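Local coordinates for oligopeptide ABC transporter, periplasmic oligopeptide-binding protein, putative (Thermotoga maritima MSB8, PDB 5IPW) that probably binds oligopeptides in the periplasm and delivers them to an ABC transporter for uptake, at residues V287-L290 / K291-G295; G524-S527 / Y528-K532; A563-D567 / P568-K572. All coordinates share one frame; numbering follows the deposited sequence.

Interaction 1 of 3, residues V287-L290 / K291-G295; sequences VILL and KAISG
Leu-289 carries CG beside its carbonyl carbon (chi1 -166°), which swings its branched end along the helix to meet Ile-293, whose CG1 stands anti to its own carbonyl carbon (chi1 -83°). The two chains cross obliquely one turn apart, and the contact is made by methyl groups: CD1 of Leu-289 lies 3.7 Å from CD1 of Ile-293. Val-287 and Lys-291 form a second i, i+4 pair on another side of the helix. They run alongside each other in the same direction, Val-287 CG1 resting 3.9 Å from Lys-291 CD, so the aliphatic part of the lysine does the touching. The bends further along the Lys-291 chain then lead its amino group away, where Glu-280 and Glu-296 form long, weak ion pairs with it. Beneath the side chains runs the helical ladder. Lys-291 N bonds to Val-287 O at 3.2 Å, Ala-292 N to Ile-288 O at 3.0 Å, and Ile-293 N to Leu-289 O at 2.9 Å, the last two being the straighter. Gly-295, with positive phi (71°), ends the helix in a Schellman motif, and its N bonds to Ala-292 O at 3.0 Å. Leu-289 and Ile-293 also lean on helix 311-324, touching Leu-317 and Leu-316 respectively, while Ile-288 packs on Val-66 of strand 62-67. Helix 285-293 thus touches both helix 311-324 and strand 62-67. The chemistry divides accordingly: backbone amides pair in the regular helical pattern, apolar branches bind the helix to its neighbours through dispersion contacts, and the lysine joins its hydrocarbon stem to Val-287 while its distant charge probably adds little more than weak electrostatic attraction to the two glutamates.

Interaction 2 of 3, residues G524-S527 / Y528-K532; sequences GWIS and YYIDK
Trp-525 and Tyr-528 leave the helix as neighbours with a shared heading, their rings strongly inclined to each other. The planes of the Trp-525 six-membered ring and the Tyr-528 ring meet at 66°, with centroids 5.7 Å apart, an oblique aromatic pair. Trp-525 CE3 comes to the edge of the tyrosine ring, in its plane, 3.7 Å from Tyr-528 CD2. Different first torsions help to close this i, i+3 spacing: the indole CG is anti to its carbonyl carbon (chi1 -74°), whereas the phenol CG is anti to its backbone N (chi1 174°). The far edge of the indole is secured separately, since its NE1 donates a hydrogen bond to Gly-545 O. Ile-526 and Ile-530 are also aligned in one direction, and they touch where Ile-526 CG2 lies 3.9 Å from Ile-530 CD1. Both are buried, and Ile-530 continues onto Val-556 and Tyr-560 of helix 550-564. Tyr-529 faces that helix as well, its ring stacked with Tyr-553 and its hydroxyl hydrogen-bonded to Asp-557. Four i, i+4 backbone bonds keep the side chains in step; among them Tyr-529 N meets Trp-525 O at 2.7 Å, and Ile-530 N meets Ile-526 O at 3.1 Å in a nearly straight bond. Trp-525, Tyr-529 and Ile-530 thus touch helix 550-564 while Ser-527 stays exposed, the pattern of an amphipathic alpha-helix packed against a partner, here helix 523-534 on helix 550-564.

Interaction 3 of 3, residues A563-D567 / P568-K572; sequences ASTPD and PDKIK
Asp-567 O is approached by two amide groups from the first turn of helix 568-584, both through weak bonds. Lys-570 N lies 3.1 Å from Asp-567 O but at a bent angle of 126°, while Ile-571 N is straighter, at 162°, yet farther, 3.5 Å from Asp-567 O. The same carbonyl oxygen is met by a methyl group, Ile-571 CD1, at 3.2 Å. That methyl belongs to a side chain bent back toward the preceding loop, where it runs antiparallel to the Thr-565 side chain and comes 3.7 Å from Thr-565 CG2. Ile-571 is buried and also touches Tyr-396 and Leu-501, so it fastens the start of the helix to the loops beside it. The Asp-567 and Lys-570 side chains run alongside each other. CG of Asp-567 sits between backbone N and carbonyl carbon (chi1 61°), which turns OD2 toward the helix start, 3.7 Å from Lys-570 CB. A negative group here would probably interact favourably with the positive end of the helix dipole, although the nearby Asp-569 adds a like charge. Pro-568, whose ring N has no hydrogen to give, opens the helix, and Lys-572 N to Pro-568 O is its next backbone bond. Asp at the N-cap with proline directly after it is a familiar start for an alpha-helix, here following the short link between helices 550-564 and 568-584.

All three contacts are local, each formed by neighbouring turns or a helix start, and they come in series along the chain. Interactions 2 and 3 are related through helix 550-564: residues 524-532 pack on that helix, while residues 563-572 make the link from it to the next. Their centres are 24 Å apart and their nearest atoms about 10 Å apart. Interaction 1 lies on the other side of the chain's centre, its own centre 53 Å from that of interaction 2 and 45 Å from that of interaction 3. None touches another, and none of the three is identified here with the peptide-binding site.

Interaction 1 of 3, residues V287-L290 / K291-G295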
loop_
_atom_site.group_PDB
_atom_site.type_symbol
_atom_site.label_atom_id
_atom_site.label_comp_id
_atom_site.label_asym_id
_atom_site.label_seq_id
_atom_site.Cartn_x
_atom_site.Cartn_y
_atom_site.Cartn_z
ATOM N N VAL A 287 -4.976 -9.104 24.841
ATOM C CA VAL A 287 -4.718 -10.542 24.688
ATOM C C VAL A 287 -3.645 -10.778 23.602
ATOM O O VAL A 287 -2.838 -11.703 23.702
ATOM C CB VAL A 287 -6.000 -11.324 24.329
ATOM C CG1 VAL A 287 -5.713 -12.817 24.199
ATOM C CG2 VAL A 287 -7.075 -11.100 25.382
ATOM N N ILE A 288 -3.632 -9.932 22.577
ATOM C CA ILE A 288 -2.647 -10.039 21.500
ATOM C C ILE A 288 -1.235 -9.796 22.031
ATOM O O ILE A 288 -0.298 -10.535 21.716
ATOM C CB ILE A 288 -2.956 -9.053 20.346
ATOM C CG1 ILE A 288 -4.253 -9.463 19.635
ATOM C CG2 ILE A 288 -1.810 -9.006 19.342
ATOM C CD1 ILE A 288 -4.813 -8.413 18.698
ATOM N N LEU A 289 -1.092 -8.761 22.845
ATOM C CA LEU A 289 0.216 -8.374 23.335
ATOM C C LEU A 289 0.778 -9.405 24.310
ATOM O O LEU A 289 1.966 -9.706 24.281
ATOM C CB LEU A 289 0.142 -6.994 23.974
ATOM C CG LEU A 289 1.460 -6.275 24.263
ATOM C CD1 LEU A 289 2.528 -6.521 23.205
ATOM C CD2 LEU A 289 1.192 -4.783 24.402
ATOM N N LEU A 290 -0.076 -9.969 25.152
ATOM C CA LEU A 290 0.380 -10.960 26.120
ATOM C C LEU A 290 0.835 -12.253 25.463
ATOM O O LEU A 290 1.759 -12.899 25.943
ATOM C CB LEU A 290 -0.715 -11.262 27.144
ATOM C CG LEU A 290 -1.005 -10.135 28.137
ATOM C CD1 LEU A 290 -2.193 -10.518 29.001
ATOM C CD2 LEU A 290 0.206 -9.825 29.006
ATOM N N LYS A 291 0.175 -12.632 24.373
ATOM C CA LYS A 291 0.515 -13.862 23.670
ATOM C C LYS A 291 1.776 -13.669 22.835
ATOM O O LYS A 291 2.613 -14.567 22.746
ATOM C CB LYS A 291 -0.654 -14.312 22.802
ATOM C CG LYS A 291 -1.891 -14.660 23.614
ATOM C CD LYS A 291 -3.015 -15.201 22.747
ATOM C CE LYS A 291 -3.096 -16.718 22.809
ATOM N NZ LYS A 291 -3.882 -17.171 23.993
ATOM N N ALA A 292 1.904 -12.490 22.236
ATOM C CA ALA A 292 3.124 -12.095 21.543
ATOM C C ALA A 292 4.323 -12.187 22.472
ATOM O O ALA A 292 5.301 -12.876 22.193
ATOM C CB ALA A 292 2.985 -10.674 21.030
ATOM N N ILE A 293 4.209 -11.486 23.590
ATOM C CA ILE A 293 5.250 -11.394 24.608
ATOM C C ILE A 293 5.612 -12.742 25.227
ATOM O O ILE A 293 6.750 -12.948 25.659
ATOM C CB ILE A 293 4.787 -10.405 25.692
ATOM C CG1 ILE A 293 5.097 -8.988 25.234
ATOM C CG2 ILE A 293 5.445 -10.665 27.029
ATOM C CD1 ILE A 293 4.382 -7.936 26.049
ATOM N N SER A 294 4.650 -13.655 25.267
ATOM C CA SER A 294 4.867 -14.972 25.858
ATOM C C SER A 294 5.409 -15.968 24.852
ATOM O O SER A 294 5.586 -17.141 25.180
ATOM C CB SER A 294 3.553 -15.512 26.413
ATOM O OG SER A 294 2.760 -14.464 26.938
ATOM N N GLY A 295 5.643 -15.516 23.621
ATOM C CA GLY A 295 6.137 -16.389 22.566
ATOM C C GLY A 295 5.099 -17.377 22.082
ATOM O O GLY A 295 5.439 -18.496 21.687
#

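Interaction 2 of 3, residues G524-S527 / Y528-K532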
loop_
_atom_site.group_PDB
_atom_site.type_symbol
_atom_site.label_atom_id
_atom_site.label_comp_id
_atom_site.label_asym_id
_atom_site.label_seq_id
_atom_site.Cartn_x
_atom_site.Cartn_y
_atom_site.Cartn_z
ATOM N N GLY A 524 -9.307 25.396 -8.252
ATOM C CA GLY A 524 -10.036 26.061 -9.329
ATOM C C GLY A 524 -9.206 26.091 -10.599
ATOM O O GLY A 524 -9.608 25.557 -11.637
ATOM N N TRP A 525 -8.028 26.693 -10.492
ATOM C CA TRP A 525 -7.112 26.842 -11.622
ATOM C C TRP A 525 -6.561 25.514 -12.133
ATOM O O TRP A 525 -6.456 25.312 -13.344
ATOM C CB TRP A 525 -5.957 27.772 -11.237
ATOM C CG TRP A 525 -6.373 29.204 -11.186
ATOM C CD1 TRP A 525 -6.776 29.910 -10.088
ATOM C CD2 TRP A 525 -6.447 30.105 -12.291
ATOM N NE1 TRP A 525 -7.088 31.200 -10.442
ATOM C CE2 TRP A 525 -6.893 31.346 -11.790
ATOM C CE3 TRP A 525 -6.170 29.986 -13.658
ATOM C CZ2 TRP A 525 -7.071 32.460 -12.609
ATOM C CZ3 TRP A 525 -6.348 31.093 -14.471
ATOM C CH2 TRP A 525 -6.795 32.315 -13.944
ATOM N N ILE A 526 -6.210 24.618 -11.212
ATOM C CA ILE A 526 -5.709 23.289 -11.567
ATOM C C ILE A 526 -6.728 22.532 -12.418
ATOM O O ILE A 526 -6.370 21.847 -13.372
ATOM C CB ILE A 526 -5.366 22.464 -10.306
ATOM C CG1 ILE A 526 -4.139 23.058 -9.612
ATOM C CG2 ILE A 526 -5.099 21.002 -10.657
ATOM C CD1 ILE A 526 -3.999 22.647 -8.167
ATOM N N SER A 527 -8.000 22.656 -12.060
ATOM C CA SER A 527 -9.075 22.016 -12.803
ATOM C C SER A 527 -9.283 22.710 -14.156
ATOM O O SER A 527 -9.540 22.052 -15.170
ATOM C CB SER A 527 -10.351 22.051 -11.971
ATOM O OG SER A 527 -11.324 21.177 -12.491
ATOM N N TYR A 528 -9.162 24.038 -14.158
ATOM C CA TYR A 528 -9.218 24.839 -15.386
ATOM C C TYR A 528 -8.075 24.469 -16.348
ATOM O O TYR A 528 -8.281 24.373 -17.562
ATOM C CB TYR A 528 -9.210 26.341 -15.037
ATOM C CG TYR A 528 -9.122 27.289 -16.221
ATOM C CD1 TYR A 528 -9.957 27.141 -17.329
ATOM C CD2 TYR A 528 -8.217 28.349 -16.220
ATOM C CE1 TYR A 528 -9.880 28.006 -18.409
ATOM C CE2 TYR A 528 -8.134 29.223 -17.296
ATOM C CZ TYR A 528 -8.969 29.044 -18.389
ATOM O OH TYR A 528 -8.900 29.898 -19.467
ATOM N N TYR A 529 -6.890 24.221 -15.793
ATOM C CA TYR A 529 -5.704 23.886 -16.580
ATOM C C TYR A 529 -5.832 22.525 -17.251
ATOM O O TYR A 529 -5.649 22.396 -18.459
ATOM C CB TYR A 529 -4.481 23.893 -15.673
ATOM C CG TYR A 529 -3.176 23.566 -16.357
ATOM C CD1 TYR A 529 -2.783 22.248 -16.562
ATOM C CD2 TYR A 529 -2.318 24.579 -16.773
ATOM C CE1 TYR A 529 -1.579 21.947 -17.176
ATOM C CE2 TYR A 529 -1.111 24.290 -17.384
ATOM C CZ TYR A 529 -0.743 22.973 -17.583
ATOM O OH TYR A 529 0.459 22.684 -18.194
ATOM N N ILE A 530 -6.132 21.509 -16.454
ATOM C CA ILE A 530 -6.277 20.148 -16.961
ATOM C C ILE A 530 -7.333 20.135 -18.055
ATOM O O ILE A 530 -7.110 19.584 -19.132
ATOM C CB ILE A 530 -6.666 19.159 -15.839
ATOM C CG1 ILE A 530 -5.511 18.994 -14.849
ATOM C CG2 ILE A 530 -7.031 17.793 -16.414
ATOM C CD1 ILE A 530 -5.925 18.421 -13.511
ATOM N N ASP A 531 -8.478 20.752 -17.773
ATOM C CA ASP A 531 -9.573 20.817 -18.740
ATOM C C ASP A 531 -9.156 21.471 -20.057
ATOM O O ASP A 531 -9.514 20.987 -21.132
ATOM C CB ASP A 531 -10.794 21.550 -18.159
ATOM C CG ASP A 531 -11.935 20.608 -17.794
ATOM O OD1 ASP A 531 -11.726 19.375 -17.731
ATOM O OD2 ASP A 531 -13.057 21.110 -17.578
ATOM N N LYS A 532 -8.403 22.564 -19.970
ATOM C CA LYS A 532 -7.966 23.285 -21.165
ATOM C C LYS A 532 -6.934 22.484 -21.956
ATOM O O LYS A 532 -7.191 22.082 -23.088
ATOM C CB LYS A 532 -7.401 24.664 -20.797
ATOM C CG LYS A 532 -7.003 25.513 -21.998
ATOM C CD LYS A 532 -6.547 26.902 -21.588
ATOM C CE LYS A 532 -5.928 27.648 -22.759
ATOM N NZ LYS A 532 -5.429 28.990 -22.357
#

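Interaction 3 of 3, residues A563-D567 / P568-K572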
loop_
_atom_site.group_PDB
_atom_site.type_symbol
_atom_site.label_atom_id
_atom_site.label_comp_id
_atom_site.label_asym_id
_atom_site.label_seq_id
_atom_site.Cartn_x
_atom_site.Cartn_y
_atom_site.Cartn_z
ATOM N N ALA A 563 0.655 8.685 -16.196
ATOM C CA ALA A 563 -0.598 7.953 -16.380
ATOM C C ALA A 563 -0.700 7.242 -17.725
ATOM O O ALA A 563 -1.399 6.236 -17.841
ATOM C CB ALA A 563 -1.779 8.898 -16.213
ATOM N N SER A 564 -0.019 7.776 -18.734
ATOM C CA SER A 564 -0.121 7.267 -20.102
ATOM C C SER A 564 1.017 6.326 -20.519
ATOM O O SER A 564 0.855 5.545 -21.462
ATOM C CB SER A 564 -0.173 8.445 -21.072
ATOM O OG SER A 564 0.913 9.320 -20.835
ATOM N N THR A 565 2.156 6.401 -19.832
ATOM C CA THR A 565 3.323 5.587 -20.191
ATOM C C THR A 565 3.428 4.318 -19.307
ATOM O O THR A 565 3.294 4.402 -18.089
ATOM C CB THR A 565 4.631 6.426 -20.173
ATOM O OG1 THR A 565 5.716 5.640 -20.681
ATOM C CG2 THR A 565 4.982 6.936 -18.773
ATOM N N PRO A 566 3.646 3.136 -19.929
ATOM C CA PRO A 566 3.699 1.859 -19.191
ATOM C C PRO A 566 5.074 1.415 -18.650
ATOM O O PRO A 566 5.140 0.863 -17.548
ATOM C CB PRO A 566 3.217 0.853 -20.232
ATOM C CG PRO A 566 3.687 1.417 -21.529
ATOM C CD PRO A 566 3.644 2.915 -21.389
ATOM N N ASP A 567 6.149 1.630 -19.411
ATOM C CA ASP A 567 7.473 1.099 -19.031
ATOM C C ASP A 567 8.045 1.800 -17.786
ATOM O O ASP A 567 8.206 3.022 -17.789
ATOM C CB ASP A 567 8.469 1.169 -20.204
ATOM C CG ASP A 567 8.724 2.589 -20.687
ATOM O OD1 ASP A 567 7.754 3.261 -21.099
ATOM O OD2 ASP A 567 9.894 3.026 -20.662
ATOM N N PRO A 568 8.373 1.028 -16.722
ATOM C CA PRO A 568 8.713 1.653 -15.439
ATOM C C PRO A 568 10.069 2.371 -15.398
ATOM O O PRO A 568 10.396 2.990 -14.384
ATOM C CB PRO A 568 8.689 0.478 -14.440
ATOM C CG PRO A 568 8.381 -0.751 -15.228
ATOM C CD PRO A 568 8.595 -0.425 -16.674
ATOM N N ASP A 569 10.850 2.276 -16.473
ATOM C CA ASP A 569 12.037 3.116 -16.634
ATOM C C ASP A 569 11.613 4.575 -16.708
ATOM O O ASP A 569 12.107 5.414 -15.953
ATOM C CB ASP A 569 12.803 2.758 -17.917
ATOM C CG ASP A 569 13.410 1.365 -17.879
ATOM O OD1 ASP A 569 13.302 0.679 -16.838
ATOM O OD2 ASP A 569 13.999 0.953 -18.901
ATOM N N LYS A 570 10.686 4.858 -17.623
ATOM C CA LYS A 570 10.211 6.223 -17.857
ATOM C C LYS A 570 9.493 6.765 -16.618
ATOM O O LYS A 570 9.641 7.936 -16.275
ATOM C CB LYS A 570 9.278 6.292 -19.083
ATOM C CG LYS A 570 9.697 7.296 -20.155
ATOM C CD LYS A 570 9.852 8.721 -19.629
ATOM C CE LYS A 570 10.638 9.597 -20.598
ATOM N NZ LYS A 570 11.293 10.747 -19.910
ATOM N N ILE A 571 8.729 5.907 -15.949
ATOM C CA ILE A 571 8.043 6.300 -14.724
ATOM C C ILE A 571 9.068 6.813 -13.714
ATOM O O ILE A 571 8.935 7.929 -13.214
ATOM C CB ILE A 571 7.218 5.139 -14.116
ATOM C CG1 ILE A 571 5.853 5.024 -14.799
ATOM C CG2 ILE A 571 6.976 5.348 -12.629
ATOM C CD1 ILE A 571 5.892 4.455 -16.194
ATOM N N LYS A 572 10.092 6.004 -13.437
ATOM C CA LYS A 572 11.114 6.347 -12.435
ATOM C C LYS A 572 11.822 7.664 -12.764
ATOM O O LYS A 572 12.150 8.447 -11.869
ATOM C CB LYS A 572 12.138 5.211 -12.290
ATOM C CG LYS A 572 13.105 5.395 -11.123
ATOM C CD LYS A 572 13.657 4.074 -10.590
ATOM C CE LYS A 572 12.590 3.258 -9.861
ATOM N NZ LYS A 572 13.149 2.230 -8.936
#